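Local structure of sawadee homeodomain homolog 1 (Arabidopsis thaliana, 4IUP) at residues Ala5-Ser10 against Trp16-Ser21; Ser66-Val71 against Gly100-Ala105. The protein takes part in RNA-directed DNA methylation and transcriptional gene silencing, its SAWADEE domain binding methylated histone H3 peptides. The protein carries 2 engineered substitutions. All coordinates share one frame; numbering follows the deposited sequence.

Interaction 1: Ala5-Ser10 against Trp16-Ser21; sequences AFEAKS and WYDVSS
Glu7, Ala8 and Lys9 pair with Asp18, Tyr17 and Trp16 in an antiparallel beta hairpin of the SAWADEE domain, strand 6-9 against the start of strand 16-27. Ala8 and Tyr17 are the hydrogen-bonded pair. Ala8 N meets Tyr17 O at 2.8 Å, and Tyr17 N gives a bond back to Ala8 O. Glu7-Asp18 and Lys9-Trp16, the non-hydrogen-bonded pairs, flank it. Val19 N adds a bond of 3.0 Å to Phe6 O. A water then joins Phe6 N to Val19 O.

The Trp16 indole leans over strand 6-9, because its CG stands anti to the carbonyl carbon (chi1 -66°). Lys9 CB lies 3.5 Å from the centroid of the six-membered ring, almost on its normal, in a CH-pi contact. Lys9 CD continues over the ring at 3.6 Å from Trp16 CZ2. The amine end bends away to Tyr14 O. Glu7 OE2 stands over the opposite ring face, toward the rim, and Glu7 CG is 3.8 Å from Trp16 CE3. Arg57 makes a cation-pi contact with the same indole. Trading Trp16 for an alanine would probably leave the Lys9 methylenes without their aromatic surface and Arg57 without its cation-pi partner.

On the other side of the sheet Ala8 CB packs against Val19 CG2 at 3.6 Å. Ser10 CB rests near Tyr17 CE1, while the Tyr17 hydroxyl bonds Asp13.

Glu7 OE1 and Asp18 OD1 lie 4.3 Å apart. One water donates to both. Glu7 OE2 also takes a salt bridge from Arg57 and bonds Ser60 OG. The water and the arginine probably ease the repulsion between the two carboxylates.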
loop_
_atom_site.group_PDB
_atom_site.type_symbol
_atom_site.label_atom_id
_atom_site.label_comp_id
_atom_site.label_asym_id
_atom_site.label_seq_id
_atom_site.Cartn_x
_atom_site.Cartn_y
_atom_site.Cartn_z
ATOM N N ALA A 5 6.013 5.044 11.599
ATOM C CA ALA A 5 5.107 3.891 11.665
ATOM C C ALA A 5 5.247 3.048 10.403
ATOM O O ALA A 5 5.672 3.552 9.360
ATOM C CB ALA A 5 3.654 4.345 11.849
ATOM N N PHE A 6 4.879 1.773 10.501
ATOM C CA PHE A 6 5.258 0.787 9.501
ATOM C C PHE A 6 4.111 -0.088 9.018
ATOM O O PHE A 6 3.116 -0.277 9.716
ATOM C CB PHE A 6 6.399 -0.086 10.051
ATOM C CG PHE A 6 7.614 0.704 10.430
ATOM C CD1 PHE A 6 8.553 1.055 9.467
ATOM C CD2 PHE A 6 7.792 1.149 11.737
ATOM C CE1 PHE A 6 9.681 1.822 9.808
ATOM C CE2 PHE A 6 8.913 1.919 12.088
ATOM C CZ PHE A 6 9.852 2.253 11.119
ATOM N N GLU A 7 4.268 -0.597 7.798
ATOM C CA GLU A 7 3.407 -1.639 7.255
ATOM C C GLU A 7 4.299 -2.778 6.788
ATOM O O GLU A 7 5.478 -2.564 6.452
ATOM C CB GLU A 7 2.508 -1.115 6.119
ATOM C CG GLU A 7 3.243 -0.439 4.925
ATOM C CD GLU A 7 2.308 0.387 4.033
ATOM O OE1 GLU A 7 1.286 0.891 4.539
ATOM O OE2 GLU A 7 2.603 0.555 2.824
ATOM N N ALA A 8 3.750 -3.990 6.798
ATOM C CA ALA A 8 4.512 -5.176 6.424
ATOM C C ALA A 8 3.763 -6.017 5.404
ATOM O O ALA A 8 2.534 -6.140 5.464
ATOM C CB ALA A 8 4.847 -6.010 7.668
ATOM N N LYS A 9 4.489 -6.636 4.504
ATOM C CA LYS A 9 3.874 -7.415 3.470
ATOM C C LYS A 9 3.858 -8.891 3.811
ATOM O O LYS A 9 4.875 -9.504 3.985
ATOM C CB LYS A 9 4.599 -7.199 2.182
ATOM C CG LYS A 9 4.080 -7.929 1.027
ATOM C CD LYS A 9 4.883 -7.407 -0.080
ATOM C CE LYS A 9 5.171 -8.370 -1.009
ATOM N NZ LYS A 9 3.937 -8.413 -1.758
ATOM N N SER A 10 2.679 -9.433 3.886
ATOM C CA SER A 10 2.510 -10.817 4.292
ATOM C C SER A 10 2.956 -11.750 3.163
ATOM O O SER A 10 2.588 -11.556 2.009
ATOM C CB SER A 10 1.051 -11.068 4.667
ATOM O OG SER A 10 0.828 -12.442 4.915
ATOM N N TRP A 16 -0.300 -5.810 2.098
ATOM C CA TRP A 16 0.331 -5.026 3.174
ATOM C C TRP A 16 -0.593 -4.815 4.370
ATOM O O TRP A 16 -1.795 -4.567 4.202
ATOM C CB TRP A 16 0.818 -3.670 2.652
ATOM C CG TRP A 16 1.930 -3.786 1.652
ATOM C CD1 TRP A 16 1.803 -3.961 0.300
ATOM C CD2 TRP A 16 3.336 -3.754 1.924
ATOM N NE1 TRP A 16 3.042 -4.030 -0.285
ATOM C CE2 TRP A 16 4.002 -3.906 0.688
ATOM C CE3 TRP A 16 4.101 -3.606 3.094
ATOM C CZ2 TRP A 16 5.397 -3.923 0.585
ATOM C CZ3 TRP A 16 5.490 -3.618 2.991
ATOM C CH2 TRP A 16 6.122 -3.776 1.741
ATOM N N TYR A 17 -0.026 -4.925 5.570
ATOM C CA TYR A 17 -0.776 -4.760 6.823
ATOM C C TYR A 17 -0.031 -3.829 7.782
ATOM O O TYR A 17 1.200 -3.868 7.859
ATOM C CB TYR A 17 -1.010 -6.126 7.478
ATOM C CG TYR A 17 -1.862 -7.056 6.635
ATOM C CD1 TYR A 17 -1.278 -7.915 5.696
ATOM C CD2 TYR A 17 -3.246 -7.067 6.770
ATOM C CE1 TYR A 17 -2.068 -8.769 4.905
ATOM C CE2 TYR A 17 -4.049 -7.914 5.981
ATOM C CZ TYR A 17 -3.450 -8.759 5.056
ATOM O OH TYR A 17 -4.236 -9.595 4.285
ATOM N N ASP A 18 -0.773 -3.001 8.515
ATOM C CA ASP A 18 -0.166 -2.119 9.514
ATOM C C ASP A 18 0.484 -2.917 10.646
ATOM O O ASP A 18 -0.117 -3.851 11.181
ATOM C CB ASP A 18 -1.202 -1.154 10.093
ATOM C CG ASP A 18 -1.634 -0.093 9.105
ATOM O OD1 ASP A 18 -0.937 0.113 8.093
ATOM O OD2 ASP A 18 -2.681 0.549 9.350
ATOM N N VAL A 19 1.710 -2.535 10.999
ATOM C CA VAL A 19 2.458 -3.179 12.077
ATOM C C VAL A 19 2.186 -2.444 13.385
ATOM O O VAL A 19 2.346 -1.226 13.462
ATOM C CB VAL A 19 3.975 -3.175 11.798
ATOM C CG1 VAL A 19 4.749 -3.767 12.985
ATOM C CG2 VAL A 19 4.287 -3.944 10.516
ATOM N N SER A 20 1.765 -3.192 14.402
ATOM C CA SER A 20 1.566 -2.642 15.743
ATOM C C SER A 20 2.896 -2.603 16.514
ATOM O O SER A 20 3.211 -1.618 17.195
ATOM C CB SER A 20 0.515 -3.467 16.497
ATOM O OG SER A 20 0.396 -3.027 17.836
ATOM N N SER A 21 3.670 -3.678 16.402
ATOM C CA SER A 21 4.993 -3.741 17.011
ATOM C C SER A 21 5.847 -4.853 16.409
ATOM O O SER A 21 5.346 -5.728 15.691
ATOM C CB SER A 21 4.883 -3.919 18.531
ATOM O OG SER A 21 4.282 -5.158 18.865
HETATM O O HOH W 1 4.413 0.603 12.958
HETATM O O HOH W 2 -1.135 0.386 5.407
#

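Interaction 2: Ser66-Val71 against Gly100-Ala105; sequences SECGRV and GIHDHA. With ZN (zinc ion), chain D.
Cys68 SG binds the zinc ion at 2.4 Å, and His102 NE2 binds the same ion at 2.5 Å. This is a zinc site of three cysteines and one histidine in the SAWADEE domain, completed by Cys107 and Cys109. It joins two loops that lie far apart in sequence. Segment 66-71 is largely a 3-10 turn between strands 56-62 and 76-83. Segment 100-105 lies between strands 86-98 and 110-115. The protein part of the contact is small and near the surface, so the metal is the main tie between the two segments.

Cys68 holds SG between its backbone N and carbonyl carbon (chi1 74°), which places the sulfur on the zinc. Cys68 SG and His102 NE2 come within 3.5 Å, with the sulfur at the ring edge. The angle SG-zinc-NE2 is about 91°, narrower than that of a regular tetrahedron. The zinc probably polarises the sulfur, which is likely to bind as a thiolate.

Each segment also has bonds of its own. Arg70 NH1 makes a salt bridge to Glu67 OE1 at 3.2 Å, meeting the carboxylate from above its plane. Asp103 OD1 accepts from Ala105 N at 2.9 Å, an Asx turn. From outside the two segments, Arg99 hydrogen-bonds Cys68 O. One water accepts from Ser66 N and donates to His104 O, linking the two backbones.

The zinc lies in the plane of the His102 ring but off the symmetric position, 3.0 Å from His102 CD2 and 3.7 Å from His102 CE1.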
loop_
_atom_site.group_PDB
_atom_site.type_symbol
_atom_site.label_atom_id
_atom_site.label_comp_id
_atom_site.label_asym_id
_atom_site.label_seq_id
_atom_site.Cartn_x
_atom_site.Cartn_y
_atom_site.Cartn_z
ATOM N N SER A 66 -7.725 18.026 -1.631
ATOM C CA SER A 66 -7.021 19.251 -2.033
ATOM C C SER A 66 -5.606 18.999 -2.565
ATOM O O SER A 66 -4.997 19.889 -3.172
ATOM C CB SER A 66 -6.959 20.243 -0.871
ATOM O OG SER A 66 -6.160 19.730 0.179
ATOM N N GLU A 67 -5.088 17.794 -2.339
ATOM C CA GLU A 67 -3.745 17.437 -2.809
ATOM C C GLU A 67 -3.720 16.293 -3.835
ATOM O O GLU A 67 -2.677 15.674 -4.042
ATOM C CB GLU A 67 -2.820 17.124 -1.623
ATOM C CG GLU A 67 -3.326 16.007 -0.714
ATOM C CD GLU A 67 -2.412 15.704 0.464
ATOM O OE1 GLU A 67 -1.290 16.253 0.529
ATOM O OE2 GLU A 67 -2.824 14.896 1.326
ATOM N N CYS A 68 -4.848 16.033 -4.496
ATOM C CA CYS A 68 -4.912 14.950 -5.484
ATOM C C CYS A 68 -3.997 15.202 -6.686
ATOM O O CYS A 68 -3.713 14.283 -7.452
ATOM C CB CYS A 68 -6.350 14.701 -5.949
ATOM S SG CYS A 68 -7.015 15.956 -7.062
ATOM N N GLY A 69 -3.545 16.443 -6.845
ATOM C CA GLY A 69 -2.593 16.785 -7.904
ATOM C C GLY A 69 -1.219 16.165 -7.710
ATOM O O GLY A 69 -0.441 16.058 -8.670
ATOM N N ARG A 70 -0.913 15.755 -6.476
ATOM C CA ARG A 70 0.393 15.158 -6.168
ATOM C C ARG A 70 0.494 13.696 -6.615
ATOM O O ARG A 70 1.587 13.121 -6.638
ATOM C CB ARG A 70 0.728 15.292 -4.675
ATOM C CG ARG A 70 0.059 14.255 -3.772
ATOM C CD ARG A 70 0.389 14.510 -2.307
ATOM N NE ARG A 70 1.819 14.360 -2.042
ATOM C CZ ARG A 70 2.450 14.875 -0.990
ATOM N NH1 ARG A 70 1.782 15.580 -0.087
ATOM N NH2 ARG A 70 3.749 14.679 -0.837
ATOM N N VAL A 71 -0.646 13.095 -6.945
ATOM C CA VAL A 71 -0.679 11.740 -7.488
ATOM C C VAL A 71 -0.495 11.831 -9.005
ATOM O O VAL A 71 -1.268 12.507 -9.690
ATOM C CB VAL A 71 -2.004 11.018 -7.145
ATOM C CG1 VAL A 71 -1.997 9.588 -7.658
ATOM C CG2 VAL A 71 -2.250 11.045 -5.638
ATOM N N GLY A 100 -11.226 15.248 -12.573
ATOM C CA GLY A 100 -12.597 15.736 -12.445
ATOM C C GLY A 100 -12.691 17.168 -11.954
ATOM O O GLY A 100 -11.688 17.772 -11.570
ATOM N N ILE A 101 -13.904 17.714 -11.991
ATOM C CA ILE A 101 -14.185 19.027 -11.419
ATOM C C ILE A 101 -14.643 18.825 -9.978
ATOM O O ILE A 101 -15.715 18.266 -9.728
ATOM C CB ILE A 101 -15.279 19.781 -12.227
ATOM C CG1 ILE A 101 -14.847 19.957 -13.687
ATOM C CG2 ILE A 101 -15.609 21.136 -11.577
ATOM C CD1 ILE A 101 -16.005 20.225 -14.649
ATOM N N HIS A 102 -13.826 19.265 -9.027
ATOM C CA HIS A 102 -14.166 19.095 -7.617
ATOM C C HIS A 102 -13.431 20.087 -6.726
ATOM O O HIS A 102 -12.472 20.737 -7.160
ATOM C CB HIS A 102 -13.886 17.653 -7.161
ATOM C CG HIS A 102 -12.459 17.399 -6.789
ATOM N ND1 HIS A 102 -11.912 17.838 -5.603
ATOM C CD2 HIS A 102 -11.471 16.731 -7.432
ATOM C CE1 HIS A 102 -10.647 17.464 -5.534
ATOM N NE2 HIS A 102 -10.352 16.789 -6.632
ATOM N N ASP A 103 -13.886 20.187 -5.482
ATOM C CA ASP A 103 -13.279 21.077 -4.498
ATOM C C ASP A 103 -12.513 20.281 -3.434
ATOM O O ASP A 103 -12.132 19.133 -3.668
ATOM C CB ASP A 103 -14.334 22.012 -3.864
ATOM C CG ASP A 103 -15.364 21.276 -2.995
ATOM O OD1 ASP A 103 -15.262 20.048 -2.787
ATOM O OD2 ASP A 103 -16.296 21.948 -2.496
ATOM N N HIS A 104 -12.318 20.903 -2.275
ATOM C CA HIS A 104 -11.585 20.346 -1.133
ATOM C C HIS A 104 -12.307 19.189 -0.425
ATOM O O HIS A 104 -11.690 18.445 0.348
ATOM C CB HIS A 104 -11.389 21.467 -0.112
ATOM C CG HIS A 104 -12.681 22.081 0.333
ATOM N ND1 HIS A 104 -13.278 23.127 -0.338
ATOM C CD2 HIS A 104 -13.524 21.752 1.341
ATOM C CE1 HIS A 104 -14.419 23.433 0.254
ATOM N NE2 HIS A 104 -14.591 22.612 1.276
ATOM N N ALA A 105 -13.611 19.057 -0.662
ATOM C CA ALA A 105 -14.447 18.133 0.109
ATOM C C ALA A 105 -14.297 16.673 -0.308
ATOM O O ALA A 105 -14.346 15.772 0.533
ATOM C CB ALA A 105 -15.911 18.551 0.036
HETATM ZN ZN ZN D . -9.050 14.974 -7.759
HETATM O O HOH W 3 -8.864 18.362 1.030
#

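How the interactions relate
Interaction 1 comes first along the chain and closes before interaction 2 begins. Their centres are about 28 Å apart, on opposite sides of the chain's centre, and their nearest atoms are about 14 Å apart. Both belong to the one SAWADEE domain, in which the strands follow one another antiparallel. Interaction 1 pairs two neighbouring strands directly. Interaction 2 instead ties loops that follow strands 56-62 and 86-98. Strand 56-62 is the other neighbour of strand 6-9, and so leads from the hairpin side of the domain toward the zinc side. Strand pairing runs through both halves of the domain, and at the zinc end a metal crosslink is added to it.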